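Local coordinates for protein probable enoyl-CoA hydratase/isomerase (Pseudomonas aeruginosa PAO1, PDB 5YLO) that probably shifts the double bond of unsaturated enoyl-CoA esters from the Δ3 to the Δ2 position, as a crotonase-family enzyme of fatty acid metabolism, at residues L7-E12 with A16-N21; A52-G57 with A197-L202. All coordinates share one frame; numbering follows the deposited sequence.

Contact 1: residues L7-E12 with A16-N21; sequences LQTRVE and AWLVLN
Arg10 and Trp17, a hydrogen-bonded pair in two antiparallel strands, show how a cross-strand couple can turn a flexible side chain into a lid on an aromatic ring. CG of Arg10 sits between its backbone N and carbonyl carbon (chi1 78°) and packs on CB of Trp17 at 3.7 Å. The guanidinium is thereby carried over one indole face, its plane about 20° from that of the ring. The stack is off-centre: NH2 rides over the six-membered ring near CE3 (3.8 Å), while CZ stands 4.6 Å from the centroid of the five-membered ring in a cation-pi contact. On its NE side the same group makes a weak, bent bond to OE1 of Glu12 (3.1 Å), part of a salt bridge that would further restrain the guanidinium. Along the same sheet face, Gln8 and Val19 run side by side; just past the strand, OD1 of Asn21 comes up to CB of Gln8.

The opposite face is largely apolar. CG2 of Thr9 lies against CD2 of Leu18 (3.7 Å), Leu7 CD1 meets Leu20 CD1 at 3.9 Å, and Val11 CG2 rests on Ala16 CB; helix 31-46 covers Leu7 and Leu18 through Leu37. Reciprocal backbone bonds join Gln8 with Val19 and Arg10 with Trp17, the ladder of a beta hairpin that here forms one margin of the crotonase-fold sheet.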
ATOM      1  N   LEU A   7       3.259 -25.257 -24.172  1.00 67.31           N
ATOM      2  CA  LEU A   7       2.276 -24.860 -23.175  1.00 67.36           C
ATOM      3  C   LEU A   7       1.083 -25.793 -23.295  1.00 72.28           C
ATOM      4  O   LEU A   7       0.437 -25.841 -24.347  1.00 67.35           O
ATOM      5  CB  LEU A   7       1.852 -23.407 -23.395  1.00 79.89           C
ATOM      6  CG  LEU A   7       1.173 -22.670 -22.247  1.00 93.13           C
ATOM      7  CD1 LEU A   7       2.210 -22.100 -21.291  1.00 98.96           C
ATOM      8  CD2 LEU A   7       0.278 -21.578 -22.800  1.00100.48           C
ATOM      9  N   GLN A   8       0.798 -26.542 -22.234  1.00 93.33           N
ATOM     10  CA  GLN A   8      -0.341 -27.450 -22.221  1.00104.94           C
ATOM     11  C   GLN A   8      -1.588 -26.668 -21.833  1.00 97.69           C
ATOM     12  O   GLN A   8      -1.630 -26.045 -20.766  1.00106.88           O
ATOM     13  CB  GLN A   8      -0.111 -28.614 -21.257  1.00119.93           C
ATOM     14  CG  GLN A   8      -1.000 -29.823 -21.539  1.00129.21           C
ATOM     15  CD  GLN A   8      -1.798 -30.277 -20.328  1.00132.29           C
ATOM     16  OE1 GLN A   8      -1.733 -29.670 -19.259  1.00127.52           O
ATOM     17  NE2 GLN A   8      -2.559 -31.354 -20.494  1.00130.80           N
ATOM     18  N   THR A   9      -2.601 -26.702 -22.692  1.00 62.65           N
ATOM     19  CA  THR A   9      -3.807 -25.909 -22.517  1.00 62.71           C
ATOM     20  C   THR A   9      -5.022 -26.824 -22.462  1.00 75.31           C
ATOM     21  O   THR A   9      -5.171 -27.713 -23.307  1.00 76.22           O
ATOM     22  CB  THR A   9      -3.964 -24.900 -23.655  1.00 76.15           C
ATOM     23  OG1 THR A   9      -2.837 -24.013 -23.671  1.00 83.00           O
ATOM     24  CG2 THR A   9      -5.238 -24.100 -23.475  1.00 83.29           C
ATOM     25  N   ARG A  10      -5.884 -26.601 -21.473  1.00 93.67           N
ATOM     26  CA  ARG A  10      -7.147 -27.318 -21.383  1.00100.16           C
ATOM     27  C   ARG A  10      -8.200 -26.365 -20.831  1.00105.76           C
ATOM     28  O   ARG A  10      -7.905 -25.542 -19.961  1.00126.24           O
ATOM     29  CB  ARG A  10      -7.017 -28.581 -20.513  1.00 97.38           C
ATOM     30  CG  ARG A  10      -7.022 -28.342 -19.009  1.00101.81           C
ATOM     31  CD  ARG A  10      -6.114 -29.320 -18.270  1.00104.61           C
ATOM     32  NE  ARG A  10      -6.397 -29.336 -16.836  1.00107.13           N
ATOM     33  CZ  ARG A  10      -5.512 -29.662 -15.899  1.00103.61           C
ATOM     34  NH1 ARG A  10      -4.272 -29.989 -16.237  1.00106.19           N
ATOM     35  NH2 ARG A  10      -5.863 -29.649 -14.619  1.00 95.99           N
ATOM     36  N   VAL A  11      -9.417 -26.463 -21.361  1.00 75.96           N
ATOM     37  CA  VAL A  11     -10.522 -25.588 -20.978  1.00 65.43           C
ATOM     38  C   VAL A  11     -11.668 -26.464 -20.491  1.00 79.28           C
ATOM     39  O   VAL A  11     -12.247 -27.230 -21.271  1.00 78.93           O
ATOM     40  CB  VAL A  11     -10.975 -24.686 -22.135  1.00 59.10           C
ATOM     41  CG1 VAL A  11     -12.146 -23.821 -21.698  1.00 60.11           C
ATOM     42  CG2 VAL A  11      -9.821 -23.821 -22.617  1.00 58.72           C
ATOM     43  N   GLU A  12     -12.003 -26.345 -19.206  1.00112.46           N
ATOM     44  CA  GLU A  12     -13.037 -27.157 -18.574  1.00121.02           C
ATOM     45  C   GLU A  12     -13.993 -26.246 -17.818  1.00118.95           C
ATOM     46  O   GLU A  12     -13.574 -25.537 -16.897  1.00139.16           O
ATOM     47  CB  GLU A  12     -12.428 -28.181 -17.612  1.00121.90           C
ATOM     48  CG  GLU A  12     -11.264 -28.982 -18.173  1.00123.30           C
ATOM     49  CD  GLU A  12     -10.521 -29.750 -17.095  1.00119.99           C
ATOM     50  OE1 GLU A  12      -9.346 -30.108 -17.320  1.00115.26           O
ATOM     51  OE2 GLU A  12     -11.112 -29.989 -16.021  1.00115.97           O
ATOM     52  N   ALA A  16      -9.962 -21.898 -18.249  1.00 65.82           N
ATOM     53  CA  ALA A  16      -8.859 -22.206 -19.149  1.00 70.31           C
ATOM     54  C   ALA A  16      -7.595 -22.423 -18.326  1.00 65.80           C
ATOM     55  O   ALA A  16      -7.118 -21.498 -17.659  1.00 73.63           O
ATOM     56  CB  ALA A  16      -8.650 -21.086 -20.168  1.00 65.45           C
ATOM     57  N   TRP A  17      -7.059 -23.638 -18.373  1.00 63.10           N
ATOM     58  CA  TRP A  17      -5.846 -23.992 -17.650  1.00 61.85           C
ATOM     59  C   TRP A  17      -4.654 -23.858 -18.588  1.00 61.31           C
ATOM     60  O   TRP A  17      -4.570 -24.566 -19.597  1.00 85.45           O
ATOM     61  CB  TRP A  17      -5.935 -25.413 -17.091  1.00 63.85           C
ATOM     62  CG  TRP A  17      -7.060 -25.618 -16.121  1.00 66.59           C
ATOM     63  CD1 TRP A  17      -8.394 -25.645 -16.408  1.00 73.44           C
ATOM     64  CD2 TRP A  17      -6.949 -25.843 -14.709  1.00 67.90           C
ATOM     65  NE1 TRP A  17      -9.120 -25.863 -15.262  1.00 72.15           N
ATOM     66  CE2 TRP A  17      -8.257 -25.989 -14.205  1.00 72.47           C
ATOM     67  CE3 TRP A  17      -5.872 -25.932 -13.822  1.00 63.31           C
ATOM     68  CZ2 TRP A  17      -8.517 -26.219 -12.856  1.00 66.87           C
ATOM     69  CZ3 TRP A  17      -6.134 -26.160 -12.482  1.00 68.30           C
ATOM     70  CH2 TRP A  17      -7.444 -26.302 -12.013  1.00 65.42           C
ATOM     71  N   LEU A  18      -3.744 -22.946 -18.261  1.00 58.58           N
ATOM     72  CA  LEU A  18      -2.519 -22.738 -19.026  1.00 58.11           C
ATOM     73  C   LEU A  18      -1.355 -23.166 -18.144  1.00 57.44           C
ATOM     74  O   LEU A  18      -1.014 -22.475 -17.180  1.00 55.70           O
ATOM     75  CB  LEU A  18      -2.379 -21.280 -19.458  1.00 56.44           C
ATOM     76  CG  LEU A  18      -3.641 -20.628 -20.027  1.00 56.94           C
ATOM     77  CD1 LEU A  18      -3.363 -19.212 -20.498  1.00 55.56           C
ATOM     78  CD2 LEU A  18      -4.221 -21.463 -21.154  1.00 59.66           C
ATOM     79  N   VAL A  19      -0.752 -24.303 -18.470  1.00 59.14           N
ATOM     80  CA  VAL A  19       0.322 -24.879 -17.671  1.00 59.12           C
ATOM     81  C   VAL A  19       1.614 -24.795 -18.467  1.00 59.33           C
ATOM     82  O   VAL A  19       1.694 -25.310 -19.590  1.00 68.03           O
ATOM     83  CB  VAL A  19       0.018 -26.331 -17.272  1.00 61.35           C
ATOM     84  CG1 VAL A  19       1.063 -26.836 -16.288  1.00 61.43           C
ATOM     85  CG2 VAL A  19      -1.381 -26.442 -16.686  1.00 61.72           C
ATOM     86  N   LEU A  20       2.621 -24.139 -17.892  1.00 57.85           N
ATOM     87  CA  LEU A  20       3.973 -24.241 -18.423  1.00 58.49           C
ATOM     88  C   LEU A  20       4.389 -25.705 -18.438  1.00 63.16           C
ATOM     89  O   LEU A  20       4.179 -26.428 -17.460  1.00 63.50           O
ATOM     90  CB  LEU A  20       4.945 -23.417 -17.574  1.00 56.94           C
ATOM     91  CG  LEU A  20       5.117 -21.922 -17.859  1.00 65.46           C
ATOM     92  CD1 LEU A  20       3.787 -21.184 -17.885  1.00 62.84           C
ATOM     93  CD2 LEU A  20       6.043 -21.302 -16.824  1.00 67.18           C
ATOM     94  N   ASN A  21       4.963 -26.155 -19.553  1.00 78.68           N
ATOM     95  CA  ASN A  21       5.266 -27.572 -19.733  1.00 85.60           C
ATOM     96  C   ASN A  21       6.689 -27.751 -20.260  1.00 82.51           C
ATOM     97  O   ASN A  21       6.917 -28.230 -21.370  1.00 80.43           O
ATOM     98  CB  ASN A  21       4.265 -28.245 -20.664  1.00 91.42           C
ATOM     99  CG  ASN A  21       4.277 -29.753 -20.531  1.00 99.35           C
ATOM    100  OD1 ASN A  21       3.226 -30.396 -21.018  1.00104.56           O
ATOM    101  ND2 ASN A  21       5.222 -30.335 -19.995  1.00 94.37           N
TER

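Contact 2: residues A52-G57 with A197-L202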
ATOM      1  N   ALA A  52     -12.561 -17.780 -16.513  1.00 60.87           N
ATOM      2  CA  ALA A  52     -11.469 -17.671 -15.562  1.00 58.56           C
ATOM      3  C   ALA A  52     -10.266 -18.389 -16.154  1.00 57.30           C
ATOM      4  O   ALA A  52     -10.416 -19.347 -16.917  1.00 58.67           O
ATOM      5  CB  ALA A  52     -11.837 -18.260 -14.195  1.00 59.30           C
ATOM      6  N   VAL A  53      -9.072 -17.913 -15.810  1.00 55.15           N
ATOM      7  CA  VAL A  53      -7.831 -18.425 -16.377  1.00 54.16           C
ATOM      8  C   VAL A  53      -6.902 -18.829 -15.242  1.00 53.02           C
ATOM      9  O   VAL A  53      -6.713 -18.067 -14.287  1.00 52.07           O
ATOM     10  CB  VAL A  53      -7.151 -17.387 -17.289  1.00 53.19           C
ATOM     11  CG1 VAL A  53      -5.821 -17.918 -17.798  1.00 52.52           C
ATOM     12  CG2 VAL A  53      -8.068 -17.027 -18.448  1.00 54.90           C
ATOM     13  N   VAL A  54      -6.321 -20.021 -15.351  1.00 54.26           N
ATOM     14  CA  VAL A  54      -5.372 -20.538 -14.374  1.00 56.20           C
ATOM     15  C   VAL A  54      -4.016 -20.675 -15.051  1.00 60.60           C
ATOM     16  O   VAL A  54      -3.923 -21.208 -16.163  1.00 55.99           O
ATOM     17  CB  VAL A  54      -5.829 -21.888 -13.792  1.00 55.63           C
ATOM     18  CG1 VAL A  54      -4.769 -22.446 -12.858  1.00 55.62           C
ATOM     19  CG2 VAL A  54      -7.157 -21.729 -13.067  1.00 62.09           C
ATOM     20  N   LEU A  55      -2.973 -20.185 -14.385  1.00 51.04           N
ATOM     21  CA  LEU A  55      -1.599 -20.296 -14.859  1.00 50.66           C
ATOM     22  C   LEU A  55      -0.827 -21.157 -13.873  1.00 52.51           C
ATOM     23  O   LEU A  55      -0.680 -20.784 -12.704  1.00 55.43           O
ATOM     24  CB  LEU A  55      -0.948 -18.919 -14.993  1.00 49.11           C
ATOM     25  CG  LEU A  55       0.478 -18.892 -15.543  1.00 53.11           C
ATOM     26  CD1 LEU A  55       0.499 -19.385 -16.980  1.00 59.07           C
ATOM     27  CD2 LEU A  55       1.064 -17.493 -15.438  1.00 58.46           C
ATOM     28  N   GLY A  56      -0.335 -22.304 -14.341  1.00 55.28           N
ATOM     29  CA  GLY A  56       0.347 -23.238 -13.476  1.00 54.52           C
ATOM     30  C   GLY A  56       1.639 -23.735 -14.093  1.00 55.58           C
ATOM     31  O   GLY A  56       1.904 -23.557 -15.281  1.00 62.63           O
ATOM     32  N   GLY A  57       2.453 -24.363 -13.246  1.00 56.89           N
ATOM     33  CA  GLY A  57       3.670 -25.007 -13.682  1.00 58.71           C
ATOM     34  C   GLY A  57       3.536 -26.523 -13.670  1.00 62.32           C
ATOM     35  O   GLY A  57       2.588 -27.091 -13.133  1.00 65.85           O
ATOM     36  N   ALA A 197     -11.509 -25.144  -7.356  1.00 57.35           N
ATOM     37  CA  ALA A 197     -12.658 -24.645  -6.609  1.00 61.55           C
ATOM     38  C   ALA A 197     -12.686 -23.122  -6.599  1.00 59.54           C
ATOM     39  O   ALA A 197     -13.751 -22.513  -6.757  1.00 60.10           O
ATOM     40  CB  ALA A 197     -12.636 -25.193  -5.182  1.00 59.46           C
ATOM     41  N   PHE A 198     -11.524 -22.490  -6.422  1.00 57.83           N
ATOM     42  CA  PHE A 198     -11.474 -21.032  -6.419  1.00 59.97           C
ATOM     43  C   PHE A 198     -11.796 -20.473  -7.800  1.00 53.97           C
ATOM     44  O   PHE A 198     -12.597 -19.540  -7.935  1.00 58.35           O
ATOM     45  CB  PHE A 198     -10.102 -20.551  -5.939  1.00 53.96           C
ATOM     46  CG  PHE A 198      -9.965 -19.055  -5.899  1.00 59.26           C
ATOM     47  CD1 PHE A 198     -10.756 -18.296  -5.051  1.00 53.14           C
ATOM     48  CD2 PHE A 198      -9.039 -18.408  -6.703  1.00 54.58           C
ATOM     49  CE1 PHE A 198     -10.635 -16.917  -5.011  1.00 45.12           C
ATOM     50  CE2 PHE A 198      -8.911 -17.028  -6.667  1.00 47.18           C
ATOM     51  CZ  PHE A 198      -9.711 -16.283  -5.819  1.00 47.82           C
ATOM     52  N   ALA A 199     -11.192 -21.043  -8.844  1.00 47.08           N
ATOM     53  CA  ALA A 199     -11.484 -20.603 -10.202  1.00 47.51           C
ATOM     54  C   ALA A 199     -12.915 -20.915 -10.614  1.00 57.92           C
ATOM     55  O   ALA A 199     -13.441 -20.261 -11.520  1.00 63.45           O
ATOM     56  CB  ALA A 199     -10.504 -21.242 -11.186  1.00 48.22           C
ATOM     57  N   ALA A 200     -13.565 -21.881  -9.959  1.00 66.51           N
ATOM     58  CA  ALA A 200     -14.937 -22.219 -10.323  1.00 65.20           C
ATOM     59  C   ALA A 200     -15.914 -21.137  -9.884  1.00 66.84           C
ATOM     60  O   ALA A 200     -16.812 -20.761 -10.645  1.00 76.86           O
ATOM     61  CB  ALA A 200     -15.332 -23.563  -9.718  1.00 70.55           C
ATOM     62  N   ARG A 201     -15.769 -20.635  -8.655  1.00 65.61           N
ATOM     63  CA  ARG A 201     -16.669 -19.586  -8.190  1.00 71.48           C
ATOM     64  C   ARG A 201     -16.362 -18.253  -8.859  1.00 60.11           C
ATOM     65  O   ARG A 201     -17.267 -17.431  -9.042  1.00 58.97           O
ATOM     66  CB  ARG A 201     -16.606 -19.467  -6.666  1.00 67.17           C
ATOM     67  CG  ARG A 201     -15.206 -19.406  -6.090  1.00 70.25           C
ATOM     68  CD  ARG A 201     -15.237 -19.494  -4.571  1.00 72.51           C
ATOM     69  NE  ARG A 201     -16.196 -18.559  -3.989  1.00 66.33           N
ATOM     70  CZ  ARG A 201     -16.202 -18.190  -2.712  1.00 68.87           C
ATOM     71  NH1 ARG A 201     -15.289 -18.667  -1.876  1.00 63.98           N
ATOM     72  NH2 ARG A 201     -17.114 -17.335  -2.271  1.00 68.43           N
ATOM     73  N   LEU A 202     -15.101 -18.023  -9.237  1.00 57.66           N
ATOM     74  CA  LEU A 202     -14.793 -16.891 -10.103  1.00 58.33           C
ATOM     75  C   LEU A 202     -15.471 -17.047 -11.457  1.00 62.19           C
ATOM     76  O   LEU A 202     -16.036 -16.086 -11.995  1.00 70.23           O
ATOM     77  CB  LEU A 202     -13.281 -16.754 -10.280  1.00 58.83           C
ATOM     78  CG  LEU A 202     -12.476 -16.092  -9.163  1.00 55.98           C
ATOM     79  CD1 LEU A 202     -10.993 -16.176  -9.479  1.00 51.48           C
ATOM     80  CD2 LEU A 202     -12.901 -14.646  -8.986  1.00 51.64           C
TER
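The methyl CB of Ala52 approaches the O of Ala199 at 3.7 Å, a van der Waals contact between strand side chain and helix backbone. The one aromatic ring here, that of Phe198, gives neither face nor edge to 52-57 and meets Phe124 edge-to-face instead. What remains between 52-57 and 197-202 is a small set of apolar contacts. Val54 has CG1 anti to its backbone N (chi1 176°), which leaves CG2 beside that N as the branch that reaches the CB of Ala199, 3.9 Å away. The two alanine CB atoms of Ala52 and Ala199 are 4.4 Å apart, and the CB of Leu202 is just as far from that of Ala52.

Small residues at both positions let the helix settle close to the strand: the segment axes approach to 8.3 Å and run roughly antiparallel, at 157°. This is helix-on-sheet packing within the crotonase fold, helix 191-204 lying on one face of the central sheet while Val53 and Leu55, alternating with the contact residues, meet Cys44 and Leu37 of helix 31-46 on the other.

Around this buried patch, Ile15 touches both Val54 and Ala199, Val195 adds a further side chain against Val54, and Leu202 also packs on Val104 and, across the subunit boundary, on Phe166 of the second subunit, while Arg201 of the same helix packs on Leu167 of that subunit.

How the contacts relate
Strand 15-20 is the piece that ties the two contacts together: paired antiparallel with 7-12 in contact 1, it runs parallel to strand 52-56 of contact 2. Probable backbone hydrogen bonds stitch them, Leu18 N to Val54 O at 2.7 Å and Leu20 N to Gly56 O at 2.8 Å, and the contact centres are about 11 Å apart. Side chains cross the seam too, with Trp17 touching Val54. Contact 1 thus ends the sheet, while contact 2, one strand further in, fixes its face to a helix beside the second subunit. In crotonase relatives, the loop following the strand that corresponds to 52-56 supplies an oxyanion-hole NH. Neither contact includes a bound ligand.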